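Local coordinates for protein putative hydrolase (Chloroflexus aurantiacus J-10-fl, PDB 3CMN) that is a putative hydrolase of the zincin-like metallopeptidase family and probably acts as a zinc-dependent peptidase, although no metal occupies its presumed site here, at residues A[20-25]-A[123-128]; A[31-36]-A[78-83]; A[137-142]-A[161-166]; A[154-159]-A[183-188]. One frame throughout, in Å; residues are numbered along the deposited sequence.

Contact 1: A[20-25]-A[123-128]; sequences WEQARQ and LGVQIG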
loop_
_atom_site.group_PDB
_atom_site.type_symbol
_atom_site.label_atom_id
_atom_site.label_comp_id
_atom_site.label_asym_id
_atom_site.label_seq_id
_atom_site.Cartn_x
_atom_site.Cartn_y
_atom_site.Cartn_z
ATOM N N TRP A 20 18.178 -17.714 -0.254
ATOM C CA TRP A 20 17.981 -16.287 -0.081
ATOM C C TRP A 20 19.199 -15.400 -0.277
ATOM O O TRP A 20 19.065 -14.191 -0.417
ATOM C CB TRP A 20 17.336 -16.016 1.275
ATOM C CG TRP A 20 15.899 -16.391 1.255
ATOM C CD1 TRP A 20 15.325 -17.498 1.817
ATOM C CD2 TRP A 20 14.856 -15.713 0.546
ATOM N NE1 TRP A 20 13.990 -17.552 1.495
ATOM C CE2 TRP A 20 13.676 -16.469 0.714
ATOM C CE3 TRP A 20 14.805 -14.542 -0.220
ATOM C CZ2 TRP A 20 12.458 -16.093 0.145
ATOM C CZ3 TRP A 20 13.592 -14.169 -0.786
ATOM C CH2 TRP A 20 12.437 -14.944 -0.599
ATOM N N GLU A 21 20.387 -15.980 -0.296
ATOM C CA GLU A 21 21.560 -15.158 -0.512
ATOM C C GLU A 21 21.795 -15.029 -2.005
ATOM O O GLU A 21 22.434 -14.089 -2.470
ATOM C CB GLU A 21 22.761 -15.737 0.228
ATOM C CG GLU A 21 22.957 -15.016 1.568
ATOM C CD GLU A 21 23.742 -15.814 2.589
ATOM O OE1 GLU A 21 24.902 -16.189 2.306
ATOM O OE2 GLU A 21 23.189 -16.060 3.684
ATOM N N GLN A 22 21.256 -15.973 -2.764
ATOM C CA GLN A 22 21.358 -15.901 -4.210
ATOM C C GLN A 22 20.307 -14.866 -4.602
ATOM O O GLN A 22 20.526 -14.036 -5.485
ATOM C CB GLN A 22 21.023 -17.247 -4.856
ATOM C CG GLN A 22 20.785 -17.129 -6.336
ATOM C CD GLN A 22 21.989 -16.573 -7.062
ATOM O OE1 GLN A 22 23.015 -17.245 -7.178
ATOM N NE2 GLN A 22 21.878 -15.333 -7.546
ATOM N N ALA A 23 19.167 -14.931 -3.920
ATOM C CA ALA A 23 18.069 -14.010 -4.151
ATOM C C ALA A 23 18.519 -12.579 -3.860
ATOM O O ALA A 23 18.296 -11.670 -4.661
ATOM C CB ALA A 23 16.887 -14.382 -3.271
ATOM N N ARG A 24 19.178 -12.390 -2.720
ATOM C CA ARG A 24 19.669 -11.073 -2.320
ATOM C C ARG A 24 20.580 -10.480 -3.382
ATOM O O ARG A 24 20.435 -9.318 -3.744
ATOM C CB ARG A 24 20.420 -11.157 -0.987
ATOM C CG ARG A 24 21.137 -9.864 -0.591
ATOM C CD ARG A 24 21.982 -10.068 0.664
ATOM N NE ARG A 24 23.198 -9.248 0.670
ATOM C CZ ARG A 24 23.226 -7.954 0.974
ATOM N NH1 ARG A 24 22.103 -7.325 1.304
ATOM N NH2 ARG A 24 24.371 -7.282 0.947
ATOM N N GLN A 25 21.528 -11.273 -3.873
ATOM C CA GLN A 25 22.445 -10.814 -4.910
ATOM C C GLN A 25 21.733 -10.475 -6.200
ATOM O O GLN A 25 22.021 -9.460 -6.831
ATOM C CB GLN A 25 23.503 -11.872 -5.174
ATOM C CG GLN A 25 24.626 -11.784 -4.190
ATOM C CD GLN A 25 25.230 -10.385 -4.148
ATOM O OE1 GLN A 25 25.694 -9.863 -5.166
ATOM N NE2 GLN A 25 25.222 -9.770 -2.967
ATOM N N LEU A 123 15.610 -20.769 -7.899
ATOM C CA LEU A 123 14.403 -20.170 -7.346
ATOM C C LEU A 123 14.816 -18.789 -6.836
ATOM O O LEU A 123 14.146 -17.794 -7.094
ATOM C CB LEU A 123 13.841 -21.007 -6.185
ATOM C CG LEU A 123 13.001 -22.240 -6.545
ATOM C CD1 LEU A 123 12.501 -22.935 -5.282
ATOM C CD2 LEU A 123 11.834 -21.803 -7.413
ATOM N N GLY A 124 15.937 -18.747 -6.120
ATOM C CA GLY A 124 16.442 -17.495 -5.584
ATOM C C GLY A 124 16.673 -16.465 -6.672
ATOM O O GLY A 124 16.395 -15.283 -6.485
ATOM N N VAL A 125 17.204 -16.918 -7.805
ATOM C CA VAL A 125 17.454 -16.041 -8.945
ATOM C C VAL A 125 16.148 -15.391 -9.399
ATOM O O VAL A 125 16.085 -14.181 -9.636
ATOM C CB VAL A 125 18.051 -16.832 -10.147
ATOM C CG1 VAL A 125 17.983 -16.001 -11.412
ATOM C CG2 VAL A 125 19.496 -17.191 -9.869
ATOM N N GLN A 126 15.101 -16.201 -9.509
ATOM C CA GLN A 126 13.806 -15.706 -9.964
ATOM C C GLN A 126 13.090 -14.775 -8.980
ATOM O O GLN A 126 12.560 -13.737 -9.388
ATOM C CB GLN A 126 12.924 -16.889 -10.341
ATOM C CG GLN A 126 13.524 -17.712 -11.470
ATOM C CD GLN A 126 12.742 -18.984 -11.758
ATOM O OE1 GLN A 126 11.795 -18.981 -12.544
ATOM N NE2 GLN A 126 13.129 -20.074 -11.106
ATOM N N ILE A 127 13.090 -15.146 -7.699
ATOM C CA ILE A 127 12.455 -14.353 -6.650
ATOM C C ILE A 127 13.253 -13.066 -6.442
ATOM O O ILE A 127 12.681 -11.986 -6.298
ATOM C CB ILE A 127 12.405 -15.127 -5.312
ATOM C CG1 ILE A 127 11.630 -16.437 -5.496
ATOM C CG2 ILE A 127 11.755 -14.265 -4.232
ATOM C CD1 ILE A 127 11.637 -17.337 -4.271
ATOM N N GLY A 128 14.578 -13.199 -6.422
ATOM C CA GLY A 128 15.439 -12.047 -6.249
ATOM C C GLY A 128 15.299 -11.123 -7.438
ATOM O O GLY A 128 15.268 -9.903 -7.299
#
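A close helix-helix crossing joins A23 near the start of helix 20-31 to G124 and G128 of helix 120-135, far out from the centre of the chain. The two short segments run roughly parallel, their axes 7.2 Å apart at closest and crossed at -39°, and such proximity is achieved by backbone meeting backbone. A23 CA lies 3.1 Å from G124 O, and G128 CA lies 3.3 Å from A23 O, both as CA-H...O contacts. The glycines are four residues apart, as in a GxxxG motif; a methyl carbon on G128 would fall only 2.1 Å from A23 O. Alongside, Q22 and V125 point the same way, with Q22 CG, CD and NE2 all about 3.8 Å from V125 CG2. An alanine at Q22 would probably leave that methyl without its neighbour at the outer margin. Deeper in, the W20 and I127 side chains cross at about a right angle, W20 CH2 meeting I127 CG2 at 3.8 Å. W20 NE1 is hydrogen-bonded to E98, and F90 of helix 79-92 touches both W20 and I127.

Contact 2: A[31-36]-A[78-83]; sequences SQWEQA and DRREWL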
loop_
_atom_site.group_PDB
_atom_site.type_symbol
_atom_site.label_atom_id
_atom_site.label_comp_id
_atom_site.label_asym_id
_atom_site.label_seq_id
_atom_site.Cartn_x
_atom_site.Cartn_y
_atom_site.Cartn_z
ATOM N N SER A 31 18.276 -4.378 -9.424
ATOM C CA SER A 31 17.784 -3.073 -8.985
ATOM C C SER A 31 18.587 -1.920 -9.604
ATOM O O SER A 31 18.085 -0.806 -9.725
ATOM C CB SER A 31 17.834 -2.962 -7.458
ATOM O OG SER A 31 19.163 -2.804 -7.002
ATOM N N GLN A 32 19.833 -2.200 -9.996
ATOM C CA GLN A 32 20.717 -1.200 -10.597
ATOM C C GLN A 32 20.798 0.014 -9.680
ATOM O O GLN A 32 20.742 1.158 -10.131
ATOM C CB GLN A 32 20.188 -0.781 -11.980
ATOM C CG GLN A 32 19.895 -1.963 -12.890
ATOM C CD GLN A 32 19.415 -1.564 -14.280
ATOM O OE1 GLN A 32 18.854 -0.486 -14.476
ATOM N NE2 GLN A 32 19.614 -2.448 -15.247
ATOM N N TRP A 33 20.946 -0.245 -8.388
ATOM C CA TRP A 33 20.982 0.838 -7.419
ATOM C C TRP A 33 22.082 1.856 -7.666
ATOM O O TRP A 33 21.880 3.049 -7.426
ATOM C CB TRP A 33 21.091 0.289 -5.988
ATOM C CG TRP A 33 22.338 -0.478 -5.711
ATOM C CD1 TRP A 33 22.542 -1.822 -5.891
ATOM C CD2 TRP A 33 23.571 0.050 -5.203
ATOM N NE1 TRP A 33 23.820 -2.159 -5.524
ATOM C CE2 TRP A 33 24.475 -1.028 -5.098
ATOM C CE3 TRP A 33 23.999 1.332 -4.824
ATOM C CZ2 TRP A 33 25.790 -0.865 -4.627
ATOM C CZ3 TRP A 33 25.309 1.494 -4.357
ATOM C CH2 TRP A 33 26.185 0.398 -4.263
ATOM N N GLU A 34 23.234 1.399 -8.156
ATOM C CA GLU A 34 24.359 2.298 -8.402
ATOM C C GLU A 34 24.036 3.416 -9.387
ATOM O O GLU A 34 24.603 4.498 -9.307
ATOM C CB GLU A 34 25.582 1.523 -8.911
ATOM C CG GLU A 34 25.988 0.339 -8.043
ATOM C CD GLU A 34 25.293 -0.956 -8.450
ATOM O OE1 GLU A 34 24.238 -0.886 -9.109
ATOM O OE2 GLU A 34 25.796 -2.044 -8.099
ATOM N N GLN A 35 23.117 3.162 -10.310
ATOM C CA GLN A 35 22.752 4.162 -11.311
ATOM C C GLN A 35 21.726 5.168 -10.832
ATOM O O GLN A 35 21.423 6.128 -11.537
ATOM C CB GLN A 35 22.202 3.494 -12.574
ATOM C CG GLN A 35 23.227 2.750 -13.400
ATOM C CD GLN A 35 22.737 2.488 -14.816
ATOM O OE1 GLN A 35 22.805 3.367 -15.687
ATOM N NE2 GLN A 35 22.227 1.280 -15.053
ATOM N N ALA A 36 21.180 4.958 -9.645
ATOM C CA ALA A 36 20.168 5.872 -9.158
ATOM C C ALA A 36 20.383 6.290 -7.714
ATOM O O ALA A 36 19.527 6.072 -6.860
ATOM C CB ALA A 36 18.786 5.243 -9.333
ATOM N N ASP A 78 17.375 4.831 -1.257
ATOM C CA ASP A 78 17.797 4.673 -2.644
ATOM C C ASP A 78 17.321 3.222 -2.812
ATOM O O ASP A 78 16.757 2.649 -1.870
ATOM C CB ASP A 78 19.316 4.762 -2.812
ATOM C CG ASP A 78 20.034 3.548 -2.273
ATOM O OD1 ASP A 78 20.088 3.389 -1.045
ATOM O OD2 ASP A 78 20.538 2.734 -3.080
ATOM N N ARG A 79 17.546 2.619 -3.974
ATOM C CA ARG A 79 17.080 1.250 -4.202
ATOM C C ARG A 79 17.783 0.201 -3.347
ATOM O O ARG A 79 17.178 -0.794 -2.959
ATOM C CB ARG A 79 17.210 0.892 -5.685
ATOM C CG ARG A 79 16.335 1.758 -6.577
ATOM C CD ARG A 79 16.552 1.462 -8.039
ATOM N NE ARG A 79 15.812 2.404 -8.870
ATOM C CZ ARG A 79 16.064 2.617 -10.156
ATOM N NH1 ARG A 79 17.040 1.953 -10.753
ATOM N NH2 ARG A 79 15.345 3.492 -10.835
ATOM N N ARG A 80 19.055 0.429 -3.048
ATOM C CA ARG A 80 19.809 -0.511 -2.238
ATOM C C ARG A 80 19.277 -0.517 -0.805
ATOM O O ARG A 80 19.091 -1.579 -0.199
ATOM C CB ARG A 80 21.290 -0.142 -2.245
ATOM C CG ARG A 80 22.151 -1.099 -1.455
ATOM C CD ARG A 80 23.608 -0.709 -1.507
ATOM N NE ARG A 80 24.447 -1.789 -0.996
ATOM C CZ ARG A 80 24.699 -2.014 0.290
ATOM N NH1 ARG A 80 24.188 -1.228 1.231
ATOM N NH2 ARG A 80 25.466 -3.040 0.629
ATOM N N GLU A 81 19.036 0.671 -0.264
ATOM C CA GLU A 81 18.516 0.770 1.092
ATOM C C GLU A 81 17.109 0.196 1.163
ATOM O O GLU A 81 16.743 -0.439 2.148
ATOM C CB GLU A 81 18.532 2.218 1.568
ATOM C CG GLU A 81 19.933 2.800 1.648
ATOM C CD GLU A 81 19.930 4.275 1.975
ATOM O OE1 GLU A 81 19.154 5.022 1.332
ATOM O OE2 GLU A 81 20.705 4.689 2.865
ATOM N N TRP A 82 16.318 0.400 0.118
ATOM C CA TRP A 82 14.978 -0.151 0.135
ATOM C C TRP A 82 15.067 -1.676 0.258
ATOM O O TRP A 82 14.320 -2.290 1.023
ATOM C CB TRP A 82 14.203 0.229 -1.132
ATOM C CG TRP A 82 12.817 -0.330 -1.134
ATOM C CD1 TRP A 82 11.734 0.157 -0.459
ATOM C CD2 TRP A 82 12.383 -1.537 -1.775
ATOM N NE1 TRP A 82 10.655 -0.674 -0.639
ATOM C CE2 TRP A 82 11.022 -1.722 -1.440
ATOM C CE3 TRP A 82 13.010 -2.481 -2.599
ATOM C CZ2 TRP A 82 10.274 -2.816 -1.901
ATOM C CZ3 TRP A 82 12.271 -3.570 -3.061
ATOM C CH2 TRP A 82 10.911 -3.727 -2.706
ATOM N N LEU A 83 15.993 -2.272 -0.490
ATOM C CA LEU A 83 16.207 -3.717 -0.489
ATOM C C LEU A 83 16.727 -4.271 0.838
ATOM O O LEU A 83 16.192 -5.243 1.354
ATOM C CB LEU A 83 17.186 -4.114 -1.603
ATOM C CG LEU A 83 16.662 -4.210 -3.036
ATOM C CD1 LEU A 83 17.850 -4.438 -3.971
ATOM C CD2 LEU A 83 15.650 -5.358 -3.156
HETATM O O HOH W 1 19.193 3.592 -5.948
#
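W33 holds CG between its backbone N and carbonyl carbon (chi1 63°), while R80 holds CG anti to its backbone N (chi1 -178°) and runs extended to NE, and with these torsions the indole and the arginine chain lie side by side. The contact joins the turn after helix 20-31 to the start of helix 79-92, where D78 is the N-cap and forms a capping box with E81. R80 N donates to D78 OD2 at 2.7 Å from above the carboxylate plane, and D78 N donates to E81 OE1. R80 CD sits over the centre of the six-membered ring of W33, 3.6 Å from its centroid, a CH-pi contact; the guanidinium itself is at most weakly attracted. E34 CG covers the opposite face of the indole. R79 reaches in the other direction: NH1 donates to S31 O over 3.1 Å, nearly along the C=O axis, while NE is bonded to N162 OD1. A36 CB rests over one face of this guanidinium, 3.9 Å from CZ. A water bridges the backbones: R79 N donates to it at 2.7 Å, with A36 O, at 2.7 Å, and W33 O in reach of its protons.

Contact 3: A[137-142]-A[161-166]; sequences RVLGQY and PNIARV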
loop_
_atom_site.group_PDB
_atom_site.type_symbol
_atom_site.label_atom_id
_atom_site.label_comp_id
_atom_site.label_asym_id
_atom_site.label_seq_id
_atom_site.Cartn_x
_atom_site.Cartn_y
_atom_site.Cartn_z
ATOM N N ARG A 137 10.770 0.355 -8.964
ATOM C CA ARG A 137 9.440 0.852 -9.212
ATOM C C ARG A 137 8.729 1.334 -7.954
ATOM O O ARG A 137 7.902 2.242 -8.012
ATOM C CB ARG A 137 8.646 -0.236 -9.928
ATOM C CG ARG A 137 9.342 -0.696 -11.213
ATOM C CD ARG A 137 8.338 -1.251 -12.172
ATOM N NE ARG A 137 7.125 -0.445 -12.097
ATOM C CZ ARG A 137 5.969 -0.754 -12.679
ATOM N NH1 ARG A 137 5.845 -1.869 -13.402
ATOM N NH2 ARG A 137 4.924 0.050 -12.519
ATOM N N VAL A 138 9.066 0.751 -6.811
ATOM C CA VAL A 138 8.435 1.151 -5.566
ATOM C C VAL A 138 8.785 2.606 -5.250
ATOM O O VAL A 138 9.921 3.065 -5.443
ATOM C CB VAL A 138 8.867 0.241 -4.389
ATOM C CG1 VAL A 138 10.329 0.508 -4.019
ATOM C CG2 VAL A 138 7.968 0.475 -3.198
ATOM N N LEU A 139 7.788 3.329 -4.765
ATOM C CA LEU A 139 7.952 4.732 -4.433
ATOM C C LEU A 139 7.995 4.979 -2.932
ATOM O O LEU A 139 8.707 5.864 -2.476
ATOM C CB LEU A 139 6.823 5.545 -5.078
ATOM C CG LEU A 139 6.964 6.170 -6.485
ATOM C CD1 LEU A 139 7.990 5.462 -7.354
ATOM C CD2 LEU A 139 5.581 6.162 -7.134
ATOM N N GLY A 140 7.259 4.186 -2.164
ATOM C CA GLY A 140 7.253 4.377 -0.723
ATOM C C GLY A 140 6.748 3.226 0.135
ATOM O O GLY A 140 6.508 2.122 -0.343
ATOM N N GLN A 141 6.575 3.517 1.419
ATOM C CA GLN A 141 6.137 2.555 2.420
ATOM C C GLN A 141 4.986 1.590 2.144
ATOM O O GLN A 141 5.109 0.392 2.399
ATOM C CB GLN A 141 5.822 3.289 3.722
ATOM C CG GLN A 141 7.042 3.702 4.512
ATOM C CD GLN A 141 7.102 3.045 5.882
ATOM O OE1 GLN A 141 8.078 3.190 6.602
ATOM N NE2 GLN A 141 6.052 2.323 6.244
ATOM N N TYR A 142 3.869 2.092 1.641
ATOM C CA TYR A 142 2.707 1.233 1.433
ATOM C C TYR A 142 2.352 0.846 0.007
ATOM O O TYR A 142 1.181 0.777 -0.344
ATOM C CB TYR A 142 1.488 1.875 2.112
ATOM C CG TYR A 142 1.690 2.077 3.606
ATOM C CD1 TYR A 142 2.347 3.205 4.102
ATOM C CD2 TYR A 142 1.300 1.091 4.515
ATOM C CE1 TYR A 142 2.620 3.340 5.467
ATOM C CE2 TYR A 142 1.564 1.213 5.875
ATOM C CZ TYR A 142 2.226 2.332 6.346
ATOM O OH TYR A 142 2.517 2.410 7.689
ATOM N N PRO A 161 14.727 8.250 -5.432
ATOM C CA PRO A 161 15.172 8.043 -6.814
ATOM C C PRO A 161 14.039 7.697 -7.765
ATOM O O PRO A 161 13.947 8.267 -8.850
ATOM C CB PRO A 161 16.199 6.918 -6.685
ATOM C CG PRO A 161 16.798 7.163 -5.316
ATOM C CD PRO A 161 15.563 7.486 -4.483
ATOM N N ASN A 162 13.177 6.766 -7.360
ATOM C CA ASN A 162 12.055 6.366 -8.207
ATOM C C ASN A 162 10.993 7.462 -8.233
ATOM O O ASN A 162 10.320 7.661 -9.242
ATOM C CB ASN A 162 11.445 5.044 -7.722
ATOM C CG ASN A 162 12.459 3.916 -7.679
ATOM O OD1 ASN A 162 13.588 4.069 -8.153
ATOM N ND2 ASN A 162 12.066 2.777 -7.106
ATOM N N ILE A 163 10.851 8.165 -7.118
ATOM C CA ILE A 163 9.901 9.267 -7.020
ATOM C C ILE A 163 10.320 10.370 -8.010
ATOM O O ILE A 163 9.491 10.918 -8.731
ATOM C CB ILE A 163 9.869 9.854 -5.574
ATOM C CG1 ILE A 163 9.375 8.788 -4.592
ATOM C CG2 ILE A 163 8.967 11.080 -5.518
ATOM C CD1 ILE A 163 9.293 9.236 -3.145
ATOM N N ALA A 164 11.617 10.672 -8.038
ATOM C CA ALA A 164 12.165 11.691 -8.927
ATOM C C ALA A 164 11.989 11.289 -10.394
ATOM O O ALA A 164 11.667 12.124 -11.238
ATOM C CB ALA A 164 13.642 11.915 -8.618
ATOM N N ARG A 165 12.191 10.012 -10.695
ATOM C CA ARG A 165 12.049 9.534 -12.060
ATOM C C ARG A 165 10.608 9.579 -12.556
ATOM O O ARG A 165 10.370 9.853 -13.730
ATOM C CB ARG A 165 12.598 8.117 -12.176
ATOM C CG ARG A 165 14.102 8.083 -12.186
ATOM C CD ARG A 165 14.652 6.695 -11.910
ATOM N NE ARG A 165 16.109 6.701 -12.008
ATOM C CZ ARG A 165 16.906 7.464 -11.261
ATOM N NH1 ARG A 165 16.394 8.286 -10.351
ATOM N NH2 ARG A 165 18.217 7.421 -11.444
ATOM N N VAL A 166 9.647 9.313 -11.676
ATOM C CA VAL A 166 8.248 9.359 -12.081
ATOM C C VAL A 166 7.833 10.814 -12.292
ATOM O O VAL A 166 7.218 11.147 -13.296
ATOM C CB VAL A 166 7.312 8.715 -11.022
ATOM C CG1 VAL A 166 5.868 8.883 -11.449
ATOM C CG2 VAL A 166 7.625 7.235 -10.862
#
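N162, in the first turn of helix 160-169, provides the polar half of this contact with the loop 137-142. Its ND2 donates to V138 O over 2.7 Å with an N-H...O angle of 150°, the donor lying a little out of the carbonyl plane. The same nitrogen also donates to A135 O, at the end of helix 120-135. R137 N lies 3.3 Å from ND2, but both are donors and do not bond. An alanine at N162 would probably leave V138 O without this donor and the loop less firmly tied to the helix, with R79 NE losing its acceptor.

The apolar half is carried by L139, which packs against three residues of the helix. Its CD1 lies 3.5 Å from N162 CB and 3.9 Å from V166 CG2, while its CG meets I163 CG1 at 4.0 Å. I163 CD1 also approaches the backbone, 3.5 Å from L139 O. R293 of helix 283-307 touches both L139 and V166, and I163 continues onto I181 of helix 174-193, the helix bearing the HExxH pattern.

With two carbonyls on its nitrogen and an arginine on its oxygen, the N162 amide has its flip decided by chemistry, and the nearby positive charge would be likely to polarise it and strengthen both N-H donations.

Contact 4: A[154-159]-A[183-188]; sequences GSLYFV and LHEMTH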
loop_
_atom_site.group_PDB
_atom_site.type_symbol
_atom_site.label_atom_id
_atom_site.label_comp_id
_atom_site.label_asym_id
_atom_site.label_seq_id
_atom_site.Cartn_x
_atom_site.Cartn_y
_atom_site.Cartn_z
ATOM N N GLY A 154 5.628 4.859 13.524
ATOM C CA GLY A 154 6.524 5.911 13.971
ATOM C C GLY A 154 7.435 6.510 12.915
ATOM O O GLY A 154 8.169 7.459 13.193
ATOM N N SER A 155 7.403 5.971 11.702
ATOM C CA SER A 155 8.268 6.487 10.649
ATOM C C SER A 155 7.743 6.189 9.260
ATOM O O SER A 155 6.852 5.373 9.094
ATOM C CB SER A 155 9.660 5.876 10.790
ATOM O OG SER A 155 9.599 4.474 10.601
ATOM N N LEU A 156 8.299 6.870 8.262
ATOM C CA LEU A 156 7.923 6.651 6.871
ATOM C C LEU A 156 9.176 6.794 6.024
ATOM O O LEU A 156 10.075 7.559 6.369
ATOM C CB LEU A 156 6.880 7.678 6.415
ATOM C CG LEU A 156 5.438 7.500 6.903
ATOM C CD1 LEU A 156 4.603 8.691 6.465
ATOM C CD2 LEU A 156 4.846 6.217 6.325
ATOM N N TYR A 157 9.252 6.035 4.934
ATOM C CA TYR A 157 10.399 6.141 4.034
ATOM C C TYR A 157 9.905 6.440 2.640
ATOM O O TYR A 157 8.765 6.144 2.295
ATOM C CB TYR A 157 11.277 4.870 4.044
ATOM C CG TYR A 157 10.636 3.590 3.518
ATOM C CD1 TYR A 157 10.357 3.425 2.155
ATOM C CD2 TYR A 157 10.346 2.526 4.386
ATOM C CE1 TYR A 157 9.803 2.232 1.667
ATOM C CE2 TYR A 157 9.794 1.324 3.905
ATOM C CZ TYR A 157 9.523 1.186 2.549
ATOM O OH TYR A 157 8.948 0.023 2.072
ATOM N N PHE A 158 10.771 7.053 1.851
ATOM C CA PHE A 158 10.456 7.417 0.484
ATOM C C PHE A 158 11.646 7.008 -0.360
ATOM O O PHE A 158 12.780 7.304 -0.006
ATOM C CB PHE A 158 10.233 8.937 0.383
ATOM C CG PHE A 158 9.187 9.462 1.343
ATOM C CD1 PHE A 158 9.499 9.711 2.672
ATOM C CD2 PHE A 158 7.872 9.662 0.920
ATOM C CE1 PHE A 158 8.515 10.150 3.573
ATOM C CE2 PHE A 158 6.880 10.098 1.807
ATOM C CZ PHE A 158 7.205 10.342 3.139
ATOM N N VAL A 159 11.397 6.279 -1.428
ATOM C CA VAL A 159 12.488 5.948 -2.336
ATOM C C VAL A 159 12.670 7.038 -3.386
ATOM O O VAL A 159 12.225 6.898 -4.509
ATOM C CB VAL A 159 12.259 4.587 -3.018
ATOM C CG1 VAL A 159 13.541 4.098 -3.674
ATOM C CG2 VAL A 159 11.743 3.568 -2.014
ATOM N N LEU A 183 1.122 12.597 1.301
ATOM C CA LEU A 183 -0.275 12.511 1.707
ATOM C C LEU A 183 -0.796 11.095 1.506
ATOM O O LEU A 183 -1.505 10.542 2.339
ATOM C CB LEU A 183 -1.115 13.487 0.890
ATOM C CG LEU A 183 -0.948 14.960 1.236
ATOM C CD1 LEU A 183 -1.731 15.806 0.248
ATOM C CD2 LEU A 183 -1.422 15.199 2.665
ATOM N N HIS A 184 -0.441 10.518 0.372
ATOM C CA HIS A 184 -0.852 9.172 0.052
ATOM C C HIS A 184 -0.241 8.206 1.093
ATOM O O HIS A 184 -0.906 7.318 1.613
ATOM C CB HIS A 184 -0.375 8.869 -1.363
ATOM C CG HIS A 184 -0.715 7.499 -1.839
ATOM N ND1 HIS A 184 0.249 6.579 -2.194
ATOM C CD2 HIS A 184 -1.908 6.890 -2.030
ATOM C CE1 HIS A 184 -0.337 5.463 -2.584
ATOM N NE2 HIS A 184 -1.644 5.624 -2.495
ATOM N N GLU A 185 1.022 8.430 1.414
ATOM C CA GLU A 185 1.761 7.619 2.372
ATOM C C GLU A 185 1.157 7.682 3.782
ATOM O O GLU A 185 0.967 6.655 4.449
ATOM C CB GLU A 185 3.203 8.125 2.442
ATOM C CG GLU A 185 4.237 7.087 2.718
ATOM C CD GLU A 185 4.699 6.411 1.452
ATOM O OE1 GLU A 185 3.882 5.682 0.842
ATOM O OE2 GLU A 185 5.876 6.620 1.071
ATOM N N MET A 186 0.890 8.901 4.244
ATOM C CA MET A 186 0.341 9.100 5.567
ATOM C C MET A 186 -1.063 8.530 5.648
ATOM O O MET A 186 -1.459 7.980 6.677
ATOM C CB MET A 186 0.337 10.589 5.930
ATOM C CG MET A 186 -0.078 10.892 7.367
ATOM S SD MET A 186 1.166 10.448 8.558
ATOM C CE MET A 186 0.695 8.847 8.873
ATOM N N THR A 187 -1.811 8.647 4.562
ATOM C CA THR A 187 -3.160 8.115 4.557
ATOM C C THR A 187 -3.119 6.622 4.866
ATOM O O THR A 187 -3.808 6.149 5.775
ATOM C CB THR A 187 -3.871 8.375 3.205
ATOM O OG1 THR A 187 -3.996 9.787 3.008
ATOM C CG2 THR A 187 -5.269 7.774 3.210
ATOM N N HIS A 188 -2.280 5.891 4.141
ATOM C CA HIS A 188 -2.167 4.459 4.363
ATOM C C HIS A 188 -1.615 4.082 5.732
ATOM O O HIS A 188 -1.924 3.014 6.258
ATOM C CB HIS A 188 -1.343 3.824 3.248
ATOM C CG HIS A 188 -2.042 3.838 1.929
ATOM N ND1 HIS A 188 -2.030 2.764 1.064
ATOM C CD2 HIS A 188 -2.837 4.773 1.358
ATOM C CE1 HIS A 188 -2.796 3.036 0.020
ATOM N NE2 HIS A 188 -3.297 4.249 0.175
#
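Strand 155-158 and helix 183-188 run in roughly opposing directions, their axes 9.8 Å apart at closest with 142° between them, and the nearest CA atoms, those of L156 and E185, are 7.7 Å apart. Side chains therefore bridge the gap. L156 and E185 slide past each other in opposite directions, L156 CD2 lying 3.8 Å from E185 CG and CD1 at 4.1 Å from that same carbon. L156 CD1 also faces the sulphur of M186, at 4.4 Å from SD. The E185 chain bends about its CB-CG bond (chi2 86°), which sets the position of CD, and its carboxylate comes up beside the strand. There OE2 stands 3.6 Å from F158 CD2, with the carboxylate plane turned 37° from the phenyl ring, and 3.2 Å from Y157 O, a pair of acceptors that do not bond. Q141 N gives OE2 a weak hydrogen bond.

H184, E185 and H188 form an HExxH pattern, consistent with the zinc-binding helix of zincins, in which the two histidines hold the metal and the glutamate serves catalysis. H184 NE2 and H188 NE2 lie 3.4 Å apart, close enough to share one ion, though none is bound here. Neither histidine meets the strand; E265 of helix 248-279 touches H188. On the strand side, the F158 ring stacks with Y48 of helix 41-63, while M186 packs on E56 and I59 of that helix.

The four contacts run from the periphery towards the presumed active site. The centre of contact 1 lies about 24 Å from that of the chain, the centre of contact 4 about 10 Å. Contact 2 is nested within the loop closed by contact 1; contact 1 uses the start of helix 20-31 and contact 2 the loop that follows it. Contact 3 comes next, its centre about 11 Å from that of contact 2, and its segments alternate along the chain with those of contact 4, centres about 12 Å apart. Contacts 2, 3 and 4 touch one another (R79 with N162, W82 with Y157, Q141 with E185), leading from the start of helix 79-92 to the HExxH helix, while contact 1 stands apart.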